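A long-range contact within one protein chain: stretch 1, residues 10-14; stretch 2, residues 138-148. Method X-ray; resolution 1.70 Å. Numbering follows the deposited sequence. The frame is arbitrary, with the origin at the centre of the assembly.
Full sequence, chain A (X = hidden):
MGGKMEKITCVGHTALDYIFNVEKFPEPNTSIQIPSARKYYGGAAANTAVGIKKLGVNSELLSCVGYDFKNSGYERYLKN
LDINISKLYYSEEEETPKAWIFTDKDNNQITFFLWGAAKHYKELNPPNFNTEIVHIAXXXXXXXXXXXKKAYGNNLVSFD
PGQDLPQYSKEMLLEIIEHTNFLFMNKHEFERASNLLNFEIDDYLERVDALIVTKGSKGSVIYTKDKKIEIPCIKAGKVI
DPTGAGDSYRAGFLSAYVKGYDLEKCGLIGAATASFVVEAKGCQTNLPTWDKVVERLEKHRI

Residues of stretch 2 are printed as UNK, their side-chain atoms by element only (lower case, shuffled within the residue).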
# COMPACT_ATOMS: atom_id res chain seq x y z
N CYS A 10 4.91 24.74 -10.95
CA CYS A 10 4.22 24.06 -9.87
C CYS A 10 5.22 23.34 -9.00
O CYS A 10 6.01 22.56 -9.51
CB CYS A 10 3.25 23.03 -10.42
SG CYS A 10 1.92 23.79 -11.37
N VAL A 11 5.17 23.61 -7.70
CA VAL A 11 6.11 23.09 -6.74
C VAL A 11 5.34 22.18 -5.79
O VAL A 11 4.27 22.53 -5.28
CB VAL A 11 6.77 24.23 -5.92
CG1 VAL A 11 7.67 23.67 -4.84
CG2 VAL A 11 7.53 25.19 -6.83
N GLY A 12 5.87 21.00 -5.56
CA GLY A 12 5.30 20.10 -4.59
C GLY A 12 5.25 18.67 -5.10
O GLY A 12 6.00 18.28 -5.99
N HIS A 13 4.33 17.91 -4.54
CA HIS A 13 4.29 16.48 -4.79
C HIS A 13 3.98 16.09 -6.23
O HIS A 13 3.02 16.57 -6.82
CB HIS A 13 3.26 15.84 -3.88
CG HIS A 13 3.66 15.81 -2.44
ND1 HIS A 13 4.93 15.47 -2.04
CD2 HIS A 13 2.96 16.07 -1.32
CE1 HIS A 13 5.00 15.53 -0.72
NE2 HIS A 13 3.81 15.89 -0.26
N THR A 14 4.83 15.20 -6.74
CA THR A 14 4.52 14.31 -7.83
C THR A 14 4.47 12.90 -7.24
O THR A 14 5.43 12.44 -6.65
CB THR A 14 5.60 14.44 -8.90
OG1 THR A 14 5.51 15.73 -9.52
CG2 THR A 14 5.37 13.45 -10.02
N UNK A 138 0.92 21.15 -1.95
CA UNK A 138 1.40 20.38 -0.82
C UNK A 138 2.78 19.79 -1.12
O UNK A 138 3.10 19.46 -2.25
o UNK A 138 0.01 18.55 -1.55
c UNK A 138 0.43 19.27 -0.39
c UNK A 138 -0.83 19.87 0.20
N UNK A 139 3.58 19.66 -0.09
CA UNK A 139 4.95 19.25 -0.26
C UNK A 139 5.66 19.32 1.07
O UNK A 139 5.18 18.75 2.07
N UNK A 140 6.83 19.93 1.07
CA UNK A 140 7.60 20.14 2.28
C UNK A 140 7.41 21.59 2.67
O UNK A 140 7.79 22.50 1.92
c UNK A 140 9.07 19.85 2.02
o UNK A 140 10.41 21.21 3.48
o UNK A 140 10.19 19.13 3.99
c UNK A 140 9.93 20.08 3.22
N UNK A 141 6.76 21.85 3.80
CA UNK A 141 6.46 23.24 4.18
C UNK A 141 7.67 24.16 4.26
O UNK A 141 7.57 25.32 3.85
c UNK A 141 5.78 23.07 5.55
c UNK A 141 5.08 21.73 5.41
c UNK A 141 6.14 20.89 4.74
N UNK A 142 8.81 23.67 4.76
CA UNK A 142 9.99 24.53 4.87
C UNK A 142 10.50 24.91 3.49
O UNK A 142 10.81 26.08 3.23
o UNK A 142 13.66 22.76 6.49
c UNK A 142 13.59 24.01 6.39
c UNK A 142 12.41 24.68 5.69
o UNK A 142 14.48 24.76 6.84
c UNK A 142 11.11 23.87 5.69
N UNK A 143 10.53 23.94 2.58
CA UNK A 143 10.98 24.22 1.21
C UNK A 143 9.95 25.13 0.54
O UNK A 143 10.32 26.06 -0.17
c UNK A 143 12.60 23.37 -3.57
c UNK A 143 13.00 23.16 -1.21
c UNK A 143 11.25 23.28 -3.33
c UNK A 143 11.65 23.07 -0.95
c UNK A 143 11.15 22.90 0.45
c UNK A 143 10.76 23.14 -2.02
c UNK A 143 13.48 23.30 -2.52
N UNK A 144 8.67 24.90 0.82
CA UNK A 144 7.61 25.70 0.22
C UNK A 144 7.70 27.16 0.66
O UNK A 144 7.58 28.08 -0.17
c UNK A 144 6.23 25.13 0.55
o UNK A 144 4.94 23.12 0.05
n UNK A 144 6.70 23.60 -1.24
c UNK A 144 5.91 23.86 -0.24
N UNK A 145 8.00 27.39 1.93
CA UNK A 145 8.22 28.76 2.40
C UNK A 145 9.43 29.38 1.72
O UNK A 145 9.40 30.55 1.31
c UNK A 145 7.56 31.21 4.19
c UNK A 145 8.65 30.18 4.55
c UNK A 145 8.37 28.81 3.92
c UNK A 145 8.78 30.06 6.05
N UNK A 146 10.52 28.62 1.56
CA UNK A 146 11.67 29.15 0.83
C UNK A 146 11.27 29.58 -0.56
O UNK A 146 11.69 30.62 -1.03
c UNK A 146 14.55 26.69 1.71
c UNK A 146 13.49 27.75 1.99
c UNK A 146 12.80 28.12 0.70
c UNK A 146 15.45 26.45 2.90
n UNK A 146 16.23 25.19 2.75
N UNK A 147 10.43 28.78 -1.22
CA UNK A 147 9.97 29.09 -2.57
C UNK A 147 9.17 30.39 -2.59
O UNK A 147 9.43 31.25 -3.45
s UNK A 147 10.07 26.49 -3.56
c UNK A 147 9.12 27.96 -3.15
N UNK A 148 8.25 30.53 -1.64
CA UNK A 148 7.40 31.73 -1.55
C UNK A 148 8.26 32.95 -1.31
O UNK A 148 8.08 33.96 -1.95
c UNK A 148 6.38 31.59 -0.44
O HOH W 1 3.20 17.12 2.43

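Position 138 has three side-chain atoms: one carbon carrying an oxygen and a second carbon. This fork at CB, with one hydroxyl, is Thr-138. Thr-138 OG1 lies 3.9 Å from His-13 CD2. The backbone O takes the hydrogen bond: His-13 N donates to Thr-138 O at 3.0 Å. Gly-12 CA lies 3.3 Å from the same Thr-138 O in a CA-H...O contact.

Position 139 has no side-chain atoms. It is Gly-139. Its CA sits over one face of the His-13 imidazole, 3.8 Å from the ring centroid, a CH-pi contact.

Position 140 has two carbons, the second carrying two oxygens. This short carboxylate is Asp-140. It does not touch stretch 1. It caps the helix: the backbone N of position 143 donates to Asp-140 OD2 at 2.9 Å.

Position 141 has three carbons closing a ring onto the backbone N. It is Pro-141, in the first turn of the helix and clear of stretch 1.

Position 142 has three carbons in a row, the third carrying two oxygens. It is Glu-142, exposed and out of reach.

Position 143 has one carbon and then a ring of six carbons, with no oxygen. It is Phe-143. Val-11 CG1 meets the edge of this ring, 3.9 Å from Phe-143 CE2.

Position 144 has two carbons, the second carrying one oxygen and one nitrogen. This short amide, probably turned over in the model, is Asn-144. Its CA-to-CB bond points sideways, but the side chain's end comes nearer to stretch 1 and reaches Val-11.

Position 145 has four carbons, forked at the second. It is Leu-145, out of reach.

Position 146 has four carbons in a row ending in nitrogen. It is Lys-146, out of reach of stretch 1; its NZ is hydrogen-bonded elsewhere in the structure.

Position 147 has one carbon and then a sulfur. It is Cys-147. Its CA-to-CB bond points toward stretch 1, and Cys-147 SG packs 3.9 Å from Val-11 CG1.

Position 148 has a single carbon. It is Ala-148, buried but out of reach.

The contact has two parts. The CA-to-CB bond of Val-11 points toward stretch 2, and CG1 packs against Phe-143 and Cys-147, one turn apart. Beside this, the loops meet through backbone atoms and the His-13 ring. An ideal CB on Gly-12 would lie 2.4 Å from Thr-138 O, a clash. Its backbone angles also call for glycine. At this close approach His-13 N bonds Thr-138 O, and the imidazole lies against Gly-139 CA. Water 1 links His-13 and Gly-139: it donates to Gly-139 O at 2.6 Å and hydrogen-bonds His-13 NE2 at 3.0 Å.

Stretch 2 138-148: TGDPEFNLKCA
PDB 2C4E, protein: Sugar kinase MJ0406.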